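Side-chain contacts in Two-component system sensor histidine kinase (Bacteroides thetaiotaomicron, PDB 3OTT), which probably senses saccharides through its extracellular beta-propeller and beta-sandwich part and relays the signal by histidine phosphorylation to DNA-binding transcriptional control: residues B[204-209]-B[213-218]; B[222-227]-B[257-262]. All blocks are in the same frame, centred on the assembly; numbering follows the deposited sequence.

Overall arrangement
Following the chain from the N terminus, interaction 1 comes first: strands 204-209 and 212-217 form a beta hairpin, the two middle strands of a four-stranded antiparallel propeller blade, and the contact closes a tight turn of two residues between the strands. The chain then turns into strand 222-229, the outermost strand of the same blade, where interaction 2 opens. It closes 30 residues later, in the loop 257-262 between the last two strands of the next blade. The two contacts therefore run in series and neither nests in the other. They are joined where Lys224 N bonds Gln215 O, and interaction 2 links one blade to the next.

Interaction 1. Residues B[204-209]-B[213-218]; sequences CVWIGT and LFQYFP
The Gln215 side-chain amide lies flat on the indole of Trp206, the two planes 4° apart, while its NE2 gives a hydrogen bond to the sulfur of Cys204. The contact is a beta hairpin, the two middle strands of a four-stranded antiparallel propeller blade. Gln215 CG sits over the six-membered ring of Trp206, 3.5 Å from its centroid, in a CH-pi contact. Cys204 SG lies over the same indole face near the rim, and the bond from Gln215 NE2 to SG, 3.3 Å long, is nearly straight at 176° and lies in the amide plane. At the other end of that amide, OE1 is bonded to Thr226 on the next strand, and Trp206 NE1 reaches Asp199 on the preceding one, so both polar groups are fixed from outside the hairpin. Leu213 extends the apolar side of this layer, its CD2 3.8 Å from Trp206 CZ3.

On the opposite face, Ile207 packs against Phe214 and Tyr216. With Ile207 CG1 beside its own backbone N (chi1 -52°), CD1 lies 3.7 Å from Tyr216 CB. Backbone bonds pair Val205 with Tyr216 and Ile207 with Phe214, two in each pair, and the Phe214 ring turns its edge to Ile207 O and Thr209 OG1, the latter itself hydrogen-bonded to Tyr212 O. Near the open end of the hairpin, Cys204 CB makes an off-centre CH-pi contact with Phe217, 4.1 Å from the ring centroid.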
loop_
_atom_site.group_PDB
_atom_site.type_symbol
_atom_site.label_atom_id
_atom_site.label_comp_id
_atom_site.label_asym_id
_atom_site.label_seq_id
_atom_site.Cartn_x
_atom_site.Cartn_y
_atom_site.Cartn_z
ATOM N N CYS B 204 -17.735 -12.737 5.951
ATOM C CA CYS B 204 -18.608 -13.789 5.454
ATOM C C CYS B 204 -18.679 -13.697 3.946
ATOM O O CYS B 204 -18.270 -12.722 3.327
ATOM C CB CYS B 204 -20.043 -13.658 6.050
ATOM S SG CYS B 204 -20.881 -12.047 5.637
ATOM N N VAL B 205 -19.280 -14.717 3.377
ATOM C CA VAL B 205 -19.779 -14.662 2.021
ATOM C C VAL B 205 -21.281 -14.670 2.108
ATOM O O VAL B 205 -21.842 -15.602 2.617
ATOM C CB VAL B 205 -19.335 -15.880 1.249
ATOM C CG1 VAL B 205 -19.888 -15.849 -0.188
ATOM C CG2 VAL B 205 -17.818 -15.932 1.214
ATOM N N TRP B 206 -21.934 -13.617 1.603
ATOM C CA TRP B 206 -23.365 -13.609 1.359
ATOM C C TRP B 206 -23.794 -14.400 0.154
ATOM O O TRP B 206 -23.110 -14.384 -0.855
ATOM C CB TRP B 206 -23.796 -12.202 1.150
ATOM C CG TRP B 206 -23.593 -11.308 2.302
ATOM C CD1 TRP B 206 -22.548 -10.452 2.528
ATOM C CD2 TRP B 206 -24.528 -11.107 3.356
ATOM N NE1 TRP B 206 -22.765 -9.747 3.694
ATOM C CE2 TRP B 206 -23.992 -10.114 4.205
ATOM C CE3 TRP B 206 -25.795 -11.663 3.650
ATOM C CZ2 TRP B 206 -24.666 -9.659 5.332
ATOM C CZ3 TRP B 206 -26.486 -11.200 4.810
ATOM C CH2 TRP B 206 -25.907 -10.212 5.622
ATOM N N ILE B 207 -24.903 -15.121 0.287
ATOM C CA ILE B 207 -25.408 -16.100 -0.686
ATOM C C ILE B 207 -26.906 -15.888 -0.918
ATOM O O ILE B 207 -27.715 -16.031 -0.025
ATOM C CB ILE B 207 -25.200 -17.548 -0.170
ATOM C CG1 ILE B 207 -23.719 -17.753 0.243
ATOM C CG2 ILE B 207 -25.539 -18.541 -1.286
ATOM C CD1 ILE B 207 -23.538 -18.776 1.326
ATOM N N GLY B 208 -27.270 -15.435 -2.099
ATOM C CA GLY B 208 -28.678 -15.203 -2.420
ATOM C C GLY B 208 -29.217 -16.314 -3.300
ATOM O O GLY B 208 -28.617 -16.704 -4.301
ATOM N N THR B 209 -30.364 -16.817 -2.904
ATOM C CA THR B 209 -31.023 -17.933 -3.504
ATOM C C THR B 209 -32.503 -17.577 -3.700
ATOM O O THR B 209 -32.964 -16.491 -3.337
ATOM C CB THR B 209 -30.950 -19.193 -2.570
ATOM O OG1 THR B 209 -31.720 -18.962 -1.378
ATOM C CG2 THR B 209 -29.511 -19.572 -2.164
ATOM N N LEU B 213 -31.588 -15.617 2.078
ATOM C CA LEU B 213 -30.318 -14.967 2.067
ATOM C C LEU B 213 -29.454 -15.639 3.220
ATOM O O LEU B 213 -29.902 -15.677 4.390
ATOM C CB LEU B 213 -30.530 -13.496 2.421
ATOM C CG LEU B 213 -29.289 -12.603 2.409
ATOM C CD1 LEU B 213 -28.517 -12.707 1.066
ATOM C CD2 LEU B 213 -29.655 -11.148 2.749
ATOM N N PHE B 214 -28.292 -16.192 2.869
ATOM C CA PHE B 214 -27.381 -16.842 3.819
ATOM C C PHE B 214 -26.153 -16.023 4.031
ATOM O O PHE B 214 -25.694 -15.329 3.110
ATOM C CB PHE B 214 -26.953 -18.188 3.319
ATOM C CG PHE B 214 -28.087 -19.174 3.188
ATOM C CD1 PHE B 214 -28.747 -19.335 1.988
ATOM C CD2 PHE B 214 -28.465 -19.991 4.291
ATOM C CE1 PHE B 214 -29.828 -20.325 1.870
ATOM C CE2 PHE B 214 -29.511 -20.942 4.193
ATOM C CZ PHE B 214 -30.209 -21.095 2.954
ATOM N N GLN B 215 -25.575 -16.137 5.221
ATOM C CA GLN B 215 -24.191 -15.772 5.404
ATOM C C GLN B 215 -23.404 -17.020 5.719
ATOM O O GLN B 215 -23.749 -17.743 6.643
ATOM C CB GLN B 215 -24.067 -14.881 6.599
ATOM C CG GLN B 215 -24.443 -13.490 6.337
ATOM C CD GLN B 215 -24.455 -12.673 7.608
ATOM O OE1 GLN B 215 -25.423 -12.724 8.395
ATOM N NE2 GLN B 215 -23.387 -11.896 7.815
ATOM N N TYR B 216 -22.298 -17.244 5.013
ATOM C CA TYR B 216 -21.375 -18.356 5.328
ATOM C C TYR B 216 -20.095 -17.757 5.884
ATOM O O TYR B 216 -19.614 -16.758 5.374
ATOM C CB TYR B 216 -21.126 -19.149 4.071
ATOM C CG TYR B 216 -19.937 -20.088 4.116
ATOM C CD1 TYR B 216 -20.004 -21.269 4.860
ATOM C CD2 TYR B 216 -18.767 -19.814 3.434
ATOM C CE1 TYR B 216 -18.983 -22.157 4.930
ATOM C CE2 TYR B 216 -17.672 -20.721 3.545
ATOM C CZ TYR B 216 -17.828 -21.922 4.303
ATOM O OH TYR B 216 -16.865 -22.911 4.436
ATOM N N PHE B 217 -19.522 -18.376 6.913
ATOM C CA PHE B 217 -18.332 -17.803 7.582
ATOM C C PHE B 217 -17.233 -18.809 7.451
ATOM O O PHE B 217 -17.204 -19.818 8.223
ATOM C CB PHE B 217 -18.599 -17.550 9.082
ATOM C CG PHE B 217 -19.727 -16.610 9.329
ATOM C CD1 PHE B 217 -19.472 -15.253 9.436
ATOM C CD2 PHE B 217 -21.060 -17.072 9.441
ATOM C CE1 PHE B 217 -20.519 -14.322 9.684
ATOM C CE2 PHE B 217 -22.103 -16.169 9.663
ATOM C CZ PHE B 217 -21.836 -14.774 9.783
ATOM N N PRO B 218 -16.320 -18.572 6.508
ATOM C CA PRO B 218 -15.267 -19.557 6.210
ATOM C C PRO B 218 -14.340 -19.819 7.395
ATOM O O PRO B 218 -13.800 -20.915 7.512
ATOM C CB PRO B 218 -14.499 -18.970 4.999
ATOM C CG PRO B 218 -15.259 -17.686 4.581
ATOM C CD PRO B 218 -16.310 -17.385 5.615
#

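Interaction 2. Residues B[222-227]-B[257-262]; sequences QIKQTE and HNDTTP
Lys224 and Asp259 meet in a surface salt bridge that spans neighbouring blades of the beta-propeller, from the outermost strand of one to a loop of the next. The ionic contact is two-pronged but uneven. Lys224 NZ donates to Asp259 OD2 at 2.9 Å, approaching on the syn side and 19° out of the carboxylate plane, and makes a weak bond to Asp259 OD1 at 3.1 Å. The two side chains reach toward each other across the boundary between the blades. Lys224 starts with CG anti to the backbone N (chi1 -164°), and a kink about the CG-CD bond helps to bring the ammonium to the carboxylate. Asp259 OD2 is also bonded to Tyr256 OH, a second partner that helps to set the carboxylate. An alanine in place of Lys224 would probably leave the Asp259 carboxylate without its positive mate and remove this ionic tie between the two blades.

On the strand side, Thr226 and Glu227 form a classic beta bulge opposite Leu213.

Asp259 sits in a type I beta turn from Asn258 to Thr261, closed by a hydrogen bond from Thr261 N to Asn258 O at 3.3 Å. Inside it Asn258 OD1 takes a weak bond from Thr260 N. The same oxygen accepts a hydrogen bond from Thr261 OG1, with OG1 2.6 Å from Asn258 OD1 and above the carbonyl plane, 41° out of it.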
loop_
_atom_site.group_PDB
_atom_site.type_symbol
_atom_site.label_atom_id
_atom_site.label_comp_id
_atom_site.label_asym_id
_atom_site.label_seq_id
_atom_site.Cartn_x
_atom_site.Cartn_y
_atom_site.Cartn_z
ATOM N N GLN B 222 -19.629 -21.903 10.034
ATOM C CA GLN B 222 -21.039 -21.581 10.357
ATOM C C GLN B 222 -21.790 -21.014 9.131
ATOM O O GLN B 222 -21.197 -20.351 8.308
ATOM C CB GLN B 222 -21.128 -20.626 11.523
ATOM C CG GLN B 222 -20.575 -21.242 12.793
ATOM C CD GLN B 222 -20.321 -20.215 13.867
ATOM O OE1 GLN B 222 -19.268 -19.553 13.864
ATOM N NE2 GLN B 222 -21.294 -20.045 14.795
ATOM N N ILE B 223 -23.081 -21.317 9.038
ATOM C CA ILE B 223 -23.971 -20.926 7.962
ATOM C C ILE B 223 -25.272 -20.421 8.624
ATOM O O ILE B 223 -25.941 -21.126 9.380
ATOM C CB ILE B 223 -24.285 -22.065 6.971
ATOM C CG1 ILE B 223 -22.994 -22.520 6.251
ATOM C CG2 ILE B 223 -25.156 -21.500 5.791
ATOM C CD1 ILE B 223 -23.061 -24.001 5.638
ATOM N N LYS B 224 -25.608 -19.184 8.343
ATOM C CA LYS B 224 -26.696 -18.511 9.011
ATOM C C LYS B 224 -27.775 -18.219 7.967
ATOM O O LYS B 224 -27.482 -17.772 6.865
ATOM C CB LYS B 224 -26.165 -17.228 9.605
ATOM C CG LYS B 224 -27.054 -16.609 10.621
ATOM C CD LYS B 224 -26.476 -15.267 11.125
ATOM C CE LYS B 224 -27.640 -14.298 11.385
ATOM N NZ LYS B 224 -27.216 -12.884 11.599
ATOM N N GLN B 225 -29.015 -18.531 8.320
ATOM C CA GLN B 225 -30.187 -18.176 7.526
ATOM C C GLN B 225 -30.582 -16.788 7.969
ATOM O O GLN B 225 -31.393 -16.633 8.895
ATOM C CB GLN B 225 -31.319 -19.136 7.832
ATOM C CG GLN B 225 -31.915 -19.830 6.684
ATOM C CD GLN B 225 -33.095 -20.672 7.148
ATOM O OE1 GLN B 225 -34.132 -20.130 7.603
ATOM N NE2 GLN B 225 -32.925 -22.004 7.108
ATOM N N THR B 226 -29.988 -15.785 7.339
ATOM C CA THR B 226 -30.211 -14.402 7.709
ATOM C C THR B 226 -31.606 -13.845 7.366
ATOM O O THR B 226 -32.132 -13.040 8.122
ATOM C CB THR B 226 -29.156 -13.492 7.065
ATOM O OG1 THR B 226 -27.848 -14.055 7.282
ATOM C CG2 THR B 226 -29.255 -12.068 7.630
ATOM N N GLU B 227 -32.176 -14.225 6.225
ATOM C CA GLU B 227 -33.519 -13.791 5.867
ATOM C C GLU B 227 -34.221 -14.944 5.119
ATOM O O GLU B 227 -33.570 -15.758 4.475
ATOM C CB GLU B 227 -33.493 -12.557 4.955
ATOM C CG GLU B 227 -32.698 -11.373 5.459
ATOM C CD GLU B 227 -33.291 -10.749 6.740
ATOM O OE1 GLU B 227 -34.511 -10.917 7.010
ATOM O OE2 GLU B 227 -32.520 -10.095 7.484
ATOM N N HIS B 257 -28.708 -4.026 7.867
ATOM C CA HIS B 257 -27.702 -3.337 8.648
ATOM C C HIS B 257 -27.205 -4.298 9.718
ATOM O O HIS B 257 -26.048 -4.725 9.640
ATOM C CB HIS B 257 -28.222 -1.992 9.201
ATOM C CG HIS B 257 -27.311 -1.361 10.220
ATOM N ND1 HIS B 257 -26.055 -0.859 9.907
ATOM C CD2 HIS B 257 -27.485 -1.138 11.544
ATOM C CE1 HIS B 257 -25.488 -0.377 10.999
ATOM N NE2 HIS B 257 -26.338 -0.521 12.002
ATOM N N ASN B 258 -28.066 -4.674 10.674
ATOM C CA ASN B 258 -27.772 -5.797 11.587
ATOM C C ASN B 258 -29.076 -6.569 11.966
ATOM O O ASN B 258 -30.169 -6.200 11.487
ATOM C CB ASN B 258 -26.919 -5.368 12.826
ATOM C CG ASN B 258 -27.609 -4.329 13.678
ATOM O OD1 ASN B 258 -28.843 -4.270 13.717
ATOM N ND2 ASN B 258 -26.826 -3.474 14.350
ATOM N N ASP B 259 -28.972 -7.606 12.792
ATOM C CA ASP B 259 -30.170 -8.379 13.207
ATOM C C ASP B 259 -31.175 -7.575 13.998
ATOM O O ASP B 259 -32.363 -7.922 13.975
ATOM C CB ASP B 259 -29.831 -9.619 14.074
ATOM C CG ASP B 259 -29.267 -10.777 13.255
ATOM O OD1 ASP B 259 -29.195 -11.918 13.764
ATOM O OD2 ASP B 259 -28.908 -10.575 12.088
ATOM N N THR B 260 -30.741 -6.520 14.684
ATOM C CA THR B 260 -31.665 -5.833 15.577
ATOM C C THR B 260 -32.297 -4.664 14.879
ATOM O O THR B 260 -33.147 -3.995 15.438
ATOM C CB THR B 260 -31.006 -5.336 16.915
ATOM O OG1 THR B 260 -29.789 -4.656 16.638
ATOM C CG2 THR B 260 -30.702 -6.520 17.865
ATOM N N THR B 261 -31.897 -4.424 13.649
ATOM C CA THR B 261 -32.389 -3.295 12.919
ATOM C C THR B 261 -33.346 -3.736 11.825
ATOM O O THR B 261 -32.997 -4.517 10.985
ATOM C CB THR B 261 -31.224 -2.479 12.261
ATOM O OG1 THR B 261 -30.283 -2.113 13.261
ATOM C CG2 THR B 261 -31.738 -1.182 11.535
ATOM N N PRO B 262 -34.543 -3.161 11.810
ATOM C CA PRO B 262 -35.502 -3.461 10.762
ATOM C C PRO B 262 -34.854 -3.332 9.376
ATOM O O PRO B 262 -34.207 -2.354 9.115
ATOM C CB PRO B 262 -36.534 -2.361 10.918
ATOM C CG PRO B 262 -36.441 -1.985 12.430
ATOM C CD PRO B 262 -35.011 -2.138 12.769
#